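Beta-lactamase II (PDB 6V72) probably hydrolyses beta-lactam antibiotics to substituted beta-amino acids as a zinc-dependent class B metallo-beta-lactamase. Local coordinates at residues V25-L30 against E75-W80; D60-V65 against M83-P88; V34-T39 against N52-V57; T39-M44 against T67-E72. All blocks are in the same frame, centred on the assembly; numbering follows the deposited sequence.

Overall arrangement
All four contacts involve the large mixed sheet, and three also use helix 71-84 or the chain at its ends. Interaction 3 pairs the neighbouring strands 34-41 and 49-58. The next strand on one side, 25-29, meets the helix in interaction 1, whose centre lies about 6 Å from that of interaction 3. On the other side, strand 61-65 meets the turn that follows the helix, residues 85-88, in interaction 2. Interaction 4 joins strand 34-41 to the loop before the helix, sharing Thr39 with interaction 3 and a calcium ion with interaction 1. The side chains of Trp69 and Asn52 lie about 4 and 6 Å from that of the zinc ligand His226, though this chain holds no zinc.

Interaction 1: residues V25-L30 against E75-W80; sequences VSFSQL and EQIVAW. With CA (calcium ion), chain C.
An almost parallel pair of rings dominates the meeting of strand 25-29 with helix 71-84. The Phe27 ring and the six-membered ring of Trp80 stack face to face, their centroids 3.7 Å apart and their planes inclined by only 13°. The side chains come from opposing backbones, tip to tip: Trp80 throws CG anti to its own backbone N (chi1 -161°), whereas Phe27 holds CG anti to its carbonyl carbon. The closest atoms are Phe27 CE2 and Trp80 CD2, 3.4 Å apart. Val25 CG1 lies against the opposite face of the Phe27 ring, toward its rim, so that the ring is enclosed on both faces. Trp80 is gripped further by Trp35, edge to face, and by Phe22.

Aliphatic contacts continue toward the start of the segments. Val25 CG2 approaches Ile77 CG1 at 4.1 Å, the two side chains crossing nearly at right angles, and Phe27 CZ comes edge-on to Ile77 CA at 4.2 Å. The extended Gln76 slides past Val25 in the opposite direction, with OE1 3.8 Å from Val25 CG2, and the same oxygen accepts a hydrogen bond from Glu24 N.

Metal binding takes place on another side of the helix, where Glu75 OE1 holds a calcium ion at 2.4 Å together with Glu72 and two waters.

No hydrogen bond crosses between the segments. Helix and sheet therefore adhere here through dispersion between flat aromatic surfaces and burial of branched aliphatic groups, while polar and charged ends are directed to partners elsewhere.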
loop_
_atom_site.group_PDB
_atom_site.type_symbol
_atom_site.label_atom_id
_atom_site.label_comp_id
_atom_site.label_asym_id
_atom_site.label_seq_id
_atom_site.Cartn_x
_atom_site.Cartn_y
_atom_site.Cartn_z
ATOM N N VAL A 25 14.955 -13.004 18.317
ATOM C CA VAL A 25 14.495 -11.678 18.731
ATOM C C VAL A 25 15.686 -10.752 18.872
ATOM O O VAL A 25 16.722 -11.125 19.439
ATOM C CB VAL A 25 13.711 -11.735 20.052
ATOM C CG1 VAL A 25 13.104 -10.346 20.376
ATOM C CG2 VAL A 25 12.652 -12.808 19.988
ATOM N N SER A 26 15.543 -9.540 18.359
ATOM C CA SER A 26 16.525 -8.482 18.563
ATOM C C SER A 26 15.976 -7.510 19.601
ATOM O O SER A 26 14.881 -6.968 19.423
ATOM C CB SER A 26 16.799 -7.752 17.249
ATOM O OG SER A 26 17.452 -8.604 16.323
ATOM N N PHE A 27 16.723 -7.273 20.670
ATOM C CA PHE A 27 16.294 -6.350 21.714
ATOM C C PHE A 27 17.142 -5.088 21.686
ATOM O O PHE A 27 18.371 -5.157 21.565
ATOM C CB PHE A 27 16.394 -6.987 23.101
ATOM C CG PHE A 27 15.336 -8.009 23.380
ATOM C CD1 PHE A 27 14.036 -7.622 23.708
ATOM C CD2 PHE A 27 15.642 -9.363 23.335
ATOM C CE1 PHE A 27 13.060 -8.574 23.970
ATOM C CE2 PHE A 27 14.681 -10.312 23.600
ATOM C CZ PHE A 27 13.387 -9.919 23.929
ATOM N N SER A 28 16.500 -3.936 21.836
ATOM C CA SER A 28 17.254 -2.700 21.997
ATOM C C SER A 28 16.591 -1.857 23.069
ATOM O O SER A 28 15.379 -1.919 23.267
ATOM C CB SER A 28 17.379 -1.911 20.693
ATOM O OG SER A 28 16.134 -1.751 20.060
ATOM N N GLN A 29 17.397 -1.085 23.779
ATOM C CA GLN A 29 16.901 -0.306 24.898
ATOM C C GLN A 29 16.556 1.102 24.425
ATOM O O GLN A 29 17.413 1.805 23.868
ATOM C CB GLN A 29 17.941 -0.279 26.018
ATOM C CG GLN A 29 17.352 0.017 27.357
ATOM C CD GLN A 29 18.400 0.080 28.436
ATOM O OE1 GLN A 29 18.390 -0.719 29.365
ATOM N NE2 GLN A 29 19.315 1.027 28.318
ATOM N N LEU A 30 15.300 1.512 24.644
ATOM C CA LEU A 30 14.865 2.865 24.319
ATOM C C LEU A 30 15.079 3.829 25.471
ATOM O O LEU A 30 15.226 5.041 25.254
ATOM C CB LEU A 30 13.384 2.873 23.951
ATOM C CG LEU A 30 13.021 2.018 22.737
ATOM C CD1 LEU A 30 11.546 2.244 22.353
ATOM C CD2 LEU A 30 13.966 2.303 21.572
ATOM N N GLU A 75 7.199 -16.616 22.322
ATOM C CA GLU A 75 7.699 -17.415 23.439
ATOM C C GLU A 75 9.101 -16.966 23.846
ATOM O O GLU A 75 9.442 -16.953 25.041
ATOM C CB GLU A 75 7.700 -18.910 23.055
ATOM C CG GLU A 75 6.315 -19.510 22.937
ATOM C CD GLU A 75 6.281 -20.824 22.149
ATOM O OE1 GLU A 75 7.347 -21.353 21.784
ATOM O OE2 GLU A 75 5.176 -21.312 21.864
ATOM N N GLN A 76 9.928 -16.581 22.870
ATOM C CA GLN A 76 11.275 -16.133 23.211
ATOM C C GLN A 76 11.254 -14.810 23.960
ATOM O O GLN A 76 12.058 -14.607 24.872
ATOM C CB GLN A 76 12.143 -16.047 21.956
ATOM C CG GLN A 76 12.441 -17.439 21.422
ATOM C CD GLN A 76 13.287 -17.461 20.170
ATOM O OE1 GLN A 76 13.331 -16.498 19.413
ATOM N NE2 GLN A 76 13.971 -18.594 19.943
ATOM N N ILE A 77 10.338 -13.893 23.605
ATOM C CA ILE A 77 10.228 -12.648 24.366
ATOM C C ILE A 77 9.847 -12.946 25.806
ATOM O O ILE A 77 10.424 -12.391 26.749
ATOM C CB ILE A 77 9.213 -11.692 23.712
ATOM C CG1 ILE A 77 9.641 -11.321 22.302
ATOM C CG2 ILE A 77 9.079 -10.420 24.535
ATOM C CD1 ILE A 77 8.523 -10.624 21.506
ATOM N N VAL A 78 8.866 -13.835 25.996
ATOM C CA VAL A 78 8.425 -14.193 27.338
ATOM C C VAL A 78 9.574 -14.816 28.121
ATOM O O VAL A 78 9.763 -14.537 29.313
ATOM C CB VAL A 78 7.198 -15.126 27.243
ATOM C CG1 VAL A 78 6.820 -15.681 28.616
ATOM C CG2 VAL A 78 6.003 -14.357 26.635
ATOM N N ALA A 79 10.366 -15.661 27.458
ATOM C CA ALA A 79 11.492 -16.303 28.135
ATOM C C ALA A 79 12.584 -15.299 28.475
ATOM O O ALA A 79 13.232 -15.417 29.514
ATOM C CB ALA A 79 12.056 -17.432 27.270
ATOM N N TRP A 80 12.819 -14.313 27.613
ATOM C CA TRP A 80 13.819 -13.305 27.932
ATOM C C TRP A 80 13.425 -12.527 29.182
ATOM O O TRP A 80 14.264 -12.260 30.053
ATOM C CB TRP A 80 14.003 -12.369 26.740
ATOM C CG TRP A 80 15.292 -11.590 26.756
ATOM C CD1 TRP A 80 16.559 -12.079 26.600
ATOM C CD2 TRP A 80 15.426 -10.177 26.926
ATOM N NE1 TRP A 80 17.471 -11.054 26.664
ATOM C CE2 TRP A 80 16.803 -9.875 26.860
ATOM C CE3 TRP A 80 14.512 -9.134 27.118
ATOM C CZ2 TRP A 80 17.291 -8.576 26.985
ATOM C CZ3 TRP A 80 14.995 -7.844 27.239
ATOM C CH2 TRP A 80 16.370 -7.575 27.168
HETATM CA CA CA C . 9.388 -22.527 21.534
HETATM O O HOH W 1 10.356 -20.364 21.266
HETATM O O HOH W 2 9.370 -22.527 23.858
#

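Interaction 2: residues D60-V65 against M83-P88; sequences DNTILV and MVLAKP
Pro88 O receives two hydrogen bonds from consecutive residues of the facing strand. Thr62 N donates to Pro88 O at 3.0 Å, and Asn61 ND2 reaches Pro88 O at 2.9 Å; both are nearly straight, with N-H...O angles of 165° and 164°. Neither donor lies on a lone pair, since each stands out of the carbonyl plane. The oxygen does lie in the amide plane of Asn61, which sets the rotation of that amide. A third bond engages the preceding carbonyl: Thr62 OG1 donates to Lys87 O at 2.8 Å, in the plane of that group. The hydroxyl gets there by occupying the crowded position between its own backbone N and carbonyl carbon (chi1 47°). Thr62 thus binds two successive peptide carbonyls, one through its backbone and one through its side chain.

A weaker CA-H...O contact extends the polar set, with Lys87 CA 3.3 Å from Asp60 O. Beyond it the packing is mostly aliphatic. Lys87 CB crosses Thr62 CG2 at 3.9 Å, and Leu85 CD1 meets the same methyl at 4.1 Å. Pro88 CD lies 3.7 Å from Asp60 O, just ahead of the strand. The end of Lys87 leads away from the strand and bends at its last torsion, so that NZ makes a weak bond to Leu85 O.

Ala86, with positive phi, turns the chain out of helix 71-84. The backbone of Thr62 also bonds to that of Arg90, where strand 89-93 runs parallel beside strand 61-65. Such a return is the closing step of a beta-alpha-beta crossover.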
loop_
_atom_site.group_PDB
_atom_site.type_symbol
_atom_site.label_atom_id
_atom_site.label_comp_id
_atom_site.label_asym_id
_atom_site.label_seq_id
_atom_site.Cartn_x
_atom_site.Cartn_y
_atom_site.Cartn_z
ATOM N N ASP A 60 8.945 -5.736 39.728
ATOM C CA ASP A 60 9.513 -7.056 39.509
ATOM C C ASP A 60 8.865 -7.799 38.348
ATOM O O ASP A 60 9.066 -9.014 38.213
ATOM C CB ASP A 60 9.403 -7.897 40.781
ATOM C CG ASP A 60 10.192 -7.308 41.945
ATOM O OD1 ASP A 60 11.317 -6.790 41.731
ATOM O OD2 ASP A 60 9.679 -7.365 43.082
ATOM N N ASN A 61 8.098 -7.109 37.505
ATOM C CA ASN A 61 7.476 -7.728 36.342
ATOM C C ASN A 61 7.669 -6.840 35.121
ATOM O O ASN A 61 8.202 -5.729 35.203
ATOM C CB ASN A 61 5.984 -7.985 36.577
ATOM C CG ASN A 61 5.747 -9.123 37.563
ATOM O OD1 ASN A 61 5.474 -8.897 38.750
ATOM N ND2 ASN A 61 5.883 -10.359 37.082
ATOM N N THR A 62 7.241 -7.357 33.972
ATOM C CA THR A 62 7.224 -6.570 32.747
ATOM C C THR A 62 5.835 -6.559 32.142
ATOM O O THR A 62 4.993 -7.415 32.426
ATOM C CB THR A 62 8.220 -7.094 31.695
ATOM O OG1 THR A 62 8.098 -8.522 31.577
ATOM C CG2 THR A 62 9.662 -6.745 32.086
ATOM N N ILE A 63 5.612 -5.552 31.301
ATOM C CA ILE A 63 4.397 -5.409 30.503
ATOM C C ILE A 63 4.794 -5.446 29.040
ATOM O O ILE A 63 5.728 -4.752 28.625
ATOM C CB ILE A 63 3.650 -4.107 30.829
ATOM C CG1 ILE A 63 3.196 -4.126 32.282
ATOM C CG2 ILE A 63 2.460 -3.933 29.910
ATOM C CD1 ILE A 63 3.375 -2.815 32.940
ATOM N N LEU A 64 4.092 -6.261 28.268
ATOM C CA LEU A 64 4.392 -6.483 26.857
ATOM C C LEU A 64 3.460 -5.645 25.988
ATOM O O LEU A 64 2.245 -5.638 26.209
ATOM C CB LEU A 64 4.234 -7.965 26.512
ATOM C CG LEU A 64 4.518 -8.391 25.062
ATOM C CD1 LEU A 64 5.947 -8.137 24.698
ATOM C CD2 LEU A 64 4.145 -9.853 24.876
ATOM N N VAL A 65 4.030 -4.928 25.016
ATOM C CA VAL A 65 3.243 -4.261 23.981
ATOM C C VAL A 65 3.494 -5.012 22.685
ATOM O O VAL A 65 4.616 -4.997 22.169
ATOM C CB VAL A 65 3.609 -2.780 23.823
ATOM C CG1 VAL A 65 2.768 -2.181 22.665
ATOM C CG2 VAL A 65 3.410 -2.029 25.142
HETATM N N MSE A 83 13.645 -15.382 32.164
HETATM C CA MSE A 83 14.955 -15.972 32.418
HETATM C C MSE A 83 16.060 -14.961 32.564
HETATM O O MSE A 83 16.918 -15.093 33.445
HETATM C CB MSE A 83 15.359 -16.944 31.320
HETATM C CG MSE A 83 16.575 -17.734 31.751
HETATM SE SE MSE A 83 17.325 -18.886 30.397
HETATM C CE MSE A 83 17.421 -17.737 28.875
ATOM N N VAL A 84 16.076 -13.968 31.683
ATOM C CA VAL A 84 17.194 -13.038 31.646
ATOM C C VAL A 84 16.911 -11.859 32.568
ATOM O O VAL A 84 17.653 -11.624 33.528
ATOM C CB VAL A 84 17.485 -12.582 30.206
ATOM C CG1 VAL A 84 18.592 -11.559 30.197
ATOM C CG2 VAL A 84 17.866 -13.782 29.348
ATOM N N LEU A 85 15.831 -11.122 32.312
ATOM C CA LEU A 85 15.522 -9.973 33.159
ATOM C C LEU A 85 15.089 -10.371 34.558
ATOM O O LEU A 85 15.182 -9.549 35.473
ATOM C CB LEU A 85 14.400 -9.133 32.540
ATOM C CG LEU A 85 14.628 -8.600 31.138
ATOM C CD1 LEU A 85 13.483 -7.659 30.817
ATOM C CD2 LEU A 85 15.982 -7.896 31.053
ATOM N N ALA A 86 14.599 -11.594 34.728
ATOM C CA ALA A 86 13.974 -12.061 35.971
ATOM C C ALA A 86 12.831 -11.142 36.380
ATOM O O ALA A 86 12.618 -10.846 37.562
ATOM C CB ALA A 86 15.002 -12.226 37.106
ATOM N N LYS A 87 12.081 -10.702 35.372
ATOM C CA LYS A 87 10.911 -9.846 35.556
ATOM C C LYS A 87 9.845 -10.367 34.607
ATOM O O LYS A 87 9.657 -9.844 33.506
ATOM C CB LYS A 87 11.254 -8.379 35.283
ATOM C CG LYS A 87 12.201 -7.806 36.332
ATOM C CD LYS A 87 12.557 -6.382 36.031
ATOM C CE LYS A 87 13.459 -5.825 37.111
ATOM N NZ LYS A 87 14.786 -6.468 37.052
ATOM N N PRO A 88 9.149 -11.435 34.991
ATOM C CA PRO A 88 8.230 -12.091 34.048
ATOM C C PRO A 88 7.138 -11.157 33.551
ATOM O O PRO A 88 6.689 -10.242 34.248
ATOM C CB PRO A 88 7.638 -13.237 34.870
ATOM C CG PRO A 88 8.660 -13.497 35.937
ATOM C CD PRO A 88 9.287 -12.177 36.257
#

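Interaction 3: residues V34-T39 against N52-V57; sequences VWMHTT and NGLLVV. With FMT (formic acid), chain J; EDO (1,2-ethanediol), chain K.
Val34 opens the pairing from a non-hydrogen-bonded position opposite Val56, with Val34 CG1 4.4 Å from Val56 CG2. A 1,2-ethanediol molecule lies against both valines. Trp35 forms a hydrogen-bonded pair with Leu55, in which Trp35 N donates to Leu55 O at 2.8 Å and Leu55 N returns a bond to Trp35 O. Its indole then leads away to meet Trp80 edge to face. Met36, a selenomethionine, points to the other face with Leu54. Its chain is extended to SE and bends there, placing Met36 CE 4.1 Å from Leu54 CD2.

His37 faces Gly53, and bonds again run both ways: His37 N to Gly53 O at 2.9 Å, Gly53 N to His37 O at 2.9 Å. With CG in the crowded position (chi1 60°), the imidazole folds across the neighbouring strand and sits over Gly53 CA, 3.6 Å from the centroid of the His37 ring, in a CH-pi contact. NE2 is thereby carried to Val65 O, on the next strand but one. Thr38 lies alongside Asn52, whose side chain is about 6 Å from that of the zinc ligand His226. This antiparallel beta hairpin belongs to the first sheet of the metallo-beta-lactamase alpha-beta-beta-alpha sandwich.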
loop_
_atom_site.group_PDB
_atom_site.type_symbol
_atom_site.label_atom_id
_atom_site.label_comp_id
_atom_site.label_asym_id
_atom_site.label_seq_id
_atom_site.Cartn_x
_atom_site.Cartn_y
_atom_site.Cartn_z
ATOM N N VAL A 34 12.977 0.191 29.367
ATOM C CA VAL A 34 12.108 0.141 28.190
ATOM C C VAL A 34 12.865 -0.556 27.075
ATOM O O VAL A 34 13.801 0.010 26.493
ATOM C CB VAL A 34 11.641 1.530 27.740
ATOM C CG1 VAL A 34 10.685 1.392 26.550
ATOM C CG2 VAL A 34 10.978 2.273 28.885
ATOM N N TRP A 35 12.445 -1.769 26.761
ATOM C CA TRP A 35 13.033 -2.556 25.694
ATOM C C TRP A 35 12.135 -2.514 24.470
ATOM O O TRP A 35 10.904 -2.587 24.582
ATOM C CB TRP A 35 13.232 -4.001 26.130
ATOM C CG TRP A 35 14.293 -4.117 27.167
ATOM C CD1 TRP A 35 14.113 -4.163 28.517
ATOM C CD2 TRP A 35 15.706 -4.141 26.943
ATOM N NE1 TRP A 35 15.326 -4.244 29.145
ATOM C CE2 TRP A 35 16.323 -4.235 28.203
ATOM C CE3 TRP A 35 16.508 -4.126 25.796
ATOM C CZ2 TRP A 35 17.713 -4.304 28.357
ATOM C CZ3 TRP A 35 17.896 -4.186 25.950
ATOM C CH2 TRP A 35 18.478 -4.269 27.222
HETATM N N MSE A 36 12.754 -2.409 23.305
HETATM C CA MSE A 36 12.036 -2.692 22.066
HETATM C C MSE A 36 12.394 -4.079 21.589
HETATM O O MSE A 36 13.571 -4.454 21.587
HETATM C CB MSE A 36 12.324 -1.640 21.004
HETATM C CG MSE A 36 11.422 -1.805 19.788
HETATM SE SE MSE A 36 11.818 -0.417 18.458
HETATM C CE MSE A 36 10.549 0.746 19.211
ATOM N N HIS A 37 11.380 -4.895 21.297
ATOM C CA HIS A 37 11.626 -6.184 20.673
ATOM C C HIS A 37 11.366 -6.073 19.181
ATOM O O HIS A 37 10.372 -5.472 18.754
ATOM C CB HIS A 37 10.799 -7.325 21.303
ATOM C CG HIS A 37 9.297 -7.177 21.241
ATOM N ND1 HIS A 37 8.554 -7.546 20.135
ATOM C CD2 HIS A 37 8.398 -6.813 22.191
ATOM C CE1 HIS A 37 7.271 -7.351 20.385
ATOM N NE2 HIS A 37 7.148 -6.919 21.630
ATOM N N THR A 38 12.257 -6.663 18.393
ATOM C CA THR A 38 12.122 -6.681 16.942
ATOM C C THR A 38 12.274 -8.106 16.446
ATOM O O THR A 38 13.220 -8.808 16.831
ATOM C CB THR A 38 13.164 -5.780 16.270
ATOM O OG1 THR A 38 13.004 -4.448 16.761
ATOM C CG2 THR A 38 13.002 -5.775 14.736
ATOM N N THR A 39 11.358 -8.518 15.579
ATOM C CA THR A 39 11.452 -9.798 14.901
ATOM C C THR A 39 11.188 -9.599 13.418
ATOM O O THR A 39 10.652 -8.576 12.987
ATOM C CB THR A 39 10.467 -10.816 15.481
ATOM O OG1 THR A 39 9.146 -10.247 15.531
ATOM C CG2 THR A 39 10.913 -11.289 16.877
ATOM N N ASN A 52 8.023 -4.500 15.405
ATOM C CA ASN A 52 8.510 -3.981 16.679
ATOM C C ASN A 52 7.396 -3.925 17.715
ATOM O O ASN A 52 6.274 -3.522 17.404
ATOM C CB ASN A 52 9.047 -2.550 16.560
ATOM C CG ASN A 52 10.050 -2.372 15.455
ATOM O OD1 ASN A 52 9.952 -1.412 14.660
ATOM N ND2 ASN A 52 11.013 -3.241 15.390
ATOM N N GLY A 53 7.746 -4.233 18.955
ATOM C CA GLY A 53 6.889 -3.961 20.084
ATOM C C GLY A 53 7.724 -3.561 21.284
ATOM O O GLY A 53 8.924 -3.302 21.130
ATOM N N LEU A 54 7.127 -3.497 22.479
ATOM C CA LEU A 54 7.851 -3.027 23.656
ATOM C C LEU A 54 7.767 -4.044 24.778
ATOM O O LEU A 54 6.843 -4.852 24.844
ATOM C CB LEU A 54 7.305 -1.686 24.189
ATOM C CG LEU A 54 7.197 -0.515 23.207
ATOM C CD1 LEU A 54 6.543 0.681 23.877
ATOM C CD2 LEU A 54 8.577 -0.173 22.692
ATOM N N LEU A 55 8.768 -3.993 25.652
ATOM C CA LEU A 55 8.756 -4.722 26.911
ATOM C C LEU A 55 9.154 -3.717 27.982
ATOM O O LEU A 55 10.258 -3.162 27.931
ATOM C CB LEU A 55 9.710 -5.921 26.840
ATOM C CG LEU A 55 9.700 -6.946 27.944
ATOM C CD1 LEU A 55 8.405 -7.756 27.990
ATOM C CD2 LEU A 55 10.890 -7.868 27.690
ATOM N N VAL A 56 8.241 -3.424 28.909
ATOM C CA VAL A 56 8.397 -2.311 29.842
ATOM C C VAL A 56 8.450 -2.860 31.257
ATOM O O VAL A 56 7.528 -3.556 31.693
ATOM C CB VAL A 56 7.246 -1.292 29.697
ATOM C CG1 VAL A 56 7.396 -0.156 30.727
ATOM C CG2 VAL A 56 7.204 -0.756 28.275
ATOM N N VAL A 57 9.509 -2.506 31.988
ATOM C CA VAL A 57 9.670 -2.937 33.371
ATOM C C VAL A 57 8.736 -2.154 34.286
ATOM O O VAL A 57 8.637 -0.924 34.211
ATOM C CB VAL A 57 11.128 -2.766 33.815
ATOM C CG1 VAL A 57 11.253 -3.007 35.335
ATOM C CG2 VAL A 57 12.048 -3.697 33.015
HETATM C C FMT J . 13.287 -1.512 13.489
HETATM O O1 FMT J . 12.247 -1.663 12.859
HETATM O O2 FMT J . 13.593 -2.147 14.494
HETATM C C1 EDO K . 10.470 1.729 32.693
HETATM O O1 EDO K . 10.669 1.078 33.961
HETATM C C2 EDO K . 9.093 2.390 32.661
HETATM O O2 EDO K . 8.981 3.356 33.710
#

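Interaction 4: residues T39-M44 against T67-E72; sequences TYLDLM and TAWTDE. With CA (calcium ion), chain C.
Trp69 carries most of this contact, and its indole lies across the end of strand 34-41. From CB the chain sends CG anti to the carbonyl carbon, and CG already meets Leu41 CB at 3.7 Å. One branch of the five-membered ring continues through CD1, which is 3.4 Å from Thr39 O, to NE1. Trp69 NE1 makes a weak, strongly bent bond to Thr39 O, at 3.3 Å and 120°; its stronger partner is Ile49 O on the adjacent strand. Along the other branch, CD2 and CE2 pass beneath Leu41 CB, which stands 3.5 Å from the centroid of the Trp69 five-membered ring and only 4° off its normal, a CH-pi contact over the face. Farther out, Trp69 CE3 meets Leu41 CD2 at 3.8 Å, and CZ3 touches the same methyl.

Thr39 meets the backbone beside the ring. Its hydroxyl takes the crowded position and accepts a weak bond from Trp69 N, 3.4 Å from OG1, while Thr39 OG1 also rests on the methyl of Ala68.

Beyond the tryptophan, Thr70 N-caps helix 71-84 through Gln73 N, and Glu72 OE1 binds calcium at 2.4 Å, with Glu75 completing the protein share of that site.

The Trp69 side chain comes within about 4 Å of that of His226, a zinc ligand, although no zinc is bound in this chain. Since both hydrogen bonds between the segments are weak, the indole is probably positioned mainly by Leu41 over its face and by the Ile49 carbonyl at NE1, consistent with a large aromatic surface kept beside the zinc-binding residues.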
loop_
_atom_site.group_PDB
_atom_site.type_symbol
_atom_site.label_atom_id
_atom_site.label_comp_id
_atom_site.label_asym_id
_atom_site.label_seq_id
_atom_site.Cartn_x
_atom_site.Cartn_y
_atom_site.Cartn_z
ATOM N N THR A 39 11.358 -8.518 15.579
ATOM C CA THR A 39 11.452 -9.798 14.901
ATOM C C THR A 39 11.188 -9.599 13.418
ATOM O O THR A 39 10.652 -8.576 12.987
ATOM C CB THR A 39 10.467 -10.816 15.481
ATOM O OG1 THR A 39 9.146 -10.247 15.531
ATOM C CG2 THR A 39 10.913 -11.289 16.877
ATOM N N TYR A 40 11.550 -10.600 12.632
ATOM C CA TYR A 40 11.521 -10.453 11.185
ATOM C C TYR A 40 10.723 -11.574 10.548
ATOM O O TYR A 40 10.692 -12.715 11.028
ATOM C CB TYR A 40 12.938 -10.428 10.571
ATOM C CG TYR A 40 13.741 -9.258 11.064
ATOM C CD1 TYR A 40 14.482 -9.344 12.242
ATOM C CD2 TYR A 40 13.728 -8.044 10.386
ATOM C CE1 TYR A 40 15.203 -8.263 12.709
ATOM C CE2 TYR A 40 14.450 -6.956 10.845
ATOM C CZ TYR A 40 15.185 -7.071 12.008
ATOM O OH TYR A 40 15.909 -5.996 12.481
ATOM N N LEU A 41 10.082 -11.227 9.445
ATOM C CA LEU A 41 9.350 -12.197 8.662
ATOM C C LEU A 41 9.770 -12.037 7.215
ATOM O O LEU A 41 9.835 -10.915 6.707
ATOM C CB LEU A 41 7.849 -11.982 8.833
ATOM C CG LEU A 41 7.008 -12.942 8.022
ATOM C CD1 LEU A 41 6.962 -14.247 8.790
ATOM C CD2 LEU A 41 5.626 -12.371 7.887
ATOM N N ASP A 42 10.063 -13.155 6.562
ATOM C CA ASP A 42 10.374 -13.189 5.138
ATOM C C ASP A 42 9.576 -14.340 4.519
ATOM O O ASP A 42 10.143 -15.360 4.123
ATOM C CB ASP A 42 11.874 -13.359 4.914
ATOM C CG ASP A 42 12.281 -13.083 3.487
ATOM O OD1 ASP A 42 13.502 -13.038 3.214
ATOM O OD2 ASP A 42 11.382 -12.892 2.643
ATOM N N LEU A 43 8.249 -14.176 4.445
ATOM C CA LEU A 43 7.390 -15.310 4.100
ATOM C C LEU A 43 7.494 -15.680 2.622
ATOM O O LEU A 43 7.562 -16.866 2.281
ATOM C CB LEU A 43 5.934 -15.019 4.470
ATOM C CG LEU A 43 5.505 -15.452 5.876
ATOM C CD1 LEU A 43 3.988 -15.450 6.042
ATOM C CD2 LEU A 43 6.105 -16.810 6.245
HETATM N N MSE A 44 7.490 -14.696 1.730
HETATM C CA MSE A 44 7.496 -15.013 0.306
HETATM C C MSE A 44 8.885 -14.889 -0.308
HETATM O O MSE A 44 9.049 -15.003 -1.522
HETATM C CB MSE A 44 6.492 -14.128 -0.438
HETATM C CG MSE A 44 5.087 -14.210 0.132
HETATM SE SE MSE A 44 4.083 -15.716 -0.633
HETATM C CE MSE A 44 4.561 -15.532 -2.504
ATOM N N THR A 67 2.725 -8.708 20.227
ATOM C CA THR A 67 3.457 -9.949 20.071
ATOM C C THR A 67 4.495 -9.802 18.957
ATOM O O THR A 67 4.548 -8.794 18.244
ATOM C CB THR A 67 2.504 -11.100 19.757
ATOM O OG1 THR A 67 1.942 -10.914 18.457
ATOM C CG2 THR A 67 1.379 -11.210 20.803
ATOM N N ALA A 68 5.341 -10.819 18.821
ATOM C CA ALA A 68 6.202 -10.926 17.652
ATOM C C ALA A 68 5.406 -11.476 16.475
ATOM O O ALA A 68 4.204 -11.715 16.575
ATOM C CB ALA A 68 7.400 -11.818 17.961
ATOM N N TRP A 69 6.084 -11.682 15.339
ATOM C CA TRP A 69 5.402 -12.233 14.173
ATOM C C TRP A 69 4.826 -13.612 14.463
ATOM O O TRP A 69 3.757 -13.964 13.951
ATOM C CB TRP A 69 6.354 -12.345 12.988
ATOM C CG TRP A 69 6.709 -11.075 12.258
ATOM C CD1 TRP A 69 7.927 -10.463 12.243
ATOM C CD2 TRP A 69 5.875 -10.319 11.366
ATOM N NE1 TRP A 69 7.903 -9.366 11.424
ATOM C CE2 TRP A 69 6.658 -9.251 10.870
ATOM C CE3 TRP A 69 4.549 -10.433 10.947
ATOM C CZ2 TRP A 69 6.154 -8.303 9.985
ATOM C CZ3 TRP A 69 4.056 -9.493 10.057
ATOM C CH2 TRP A 69 4.853 -8.443 9.598
ATOM N N THR A 70 5.532 -14.429 15.247
ATOM C CA THR A 70 5.146 -15.829 15.394
ATOM C C THR A 70 5.013 -16.198 16.864
ATOM O O THR A 70 5.519 -15.498 17.749
ATOM C CB THR A 70 6.149 -16.784 14.734
ATOM O OG1 THR A 70 7.382 -16.766 15.454
ATOM C CG2 THR A 70 6.408 -16.381 13.292
ATOM N N ASP A 71 4.323 -17.320 17.099
ATOM C CA ASP A 71 4.266 -17.923 18.431
ATOM C C ASP A 71 5.657 -18.226 18.972
ATOM O O ASP A 71 5.956 -17.915 20.131
ATOM C CB ASP A 71 3.413 -19.197 18.418
ATOM C CG ASP A 71 3.616 -20.085 17.162
ATOM O OD1 ASP A 71 4.651 -20.010 16.438
ATOM O OD2 ASP A 71 2.698 -20.894 16.909
ATOM N N GLU A 72 6.521 -18.835 18.154
ATOM C CA GLU A 72 7.845 -19.204 18.652
ATOM C C GLU A 72 8.645 -17.972 19.058
ATOM O O GLU A 72 9.359 -17.979 20.070
ATOM C CB GLU A 72 8.614 -20.000 17.595
ATOM C CG GLU A 72 7.990 -21.330 17.275
ATOM C CD GLU A 72 7.835 -22.177 18.519
ATOM O OE1 GLU A 72 8.856 -22.411 19.212
ATOM O OE2 GLU A 72 6.689 -22.563 18.822
HETATM CA CA CA C . 9.388 -22.527 21.534
HETATM O O HOH W 1 10.356 -20.364 21.266
HETATM O O HOH W 2 9.370 -22.527 23.858
#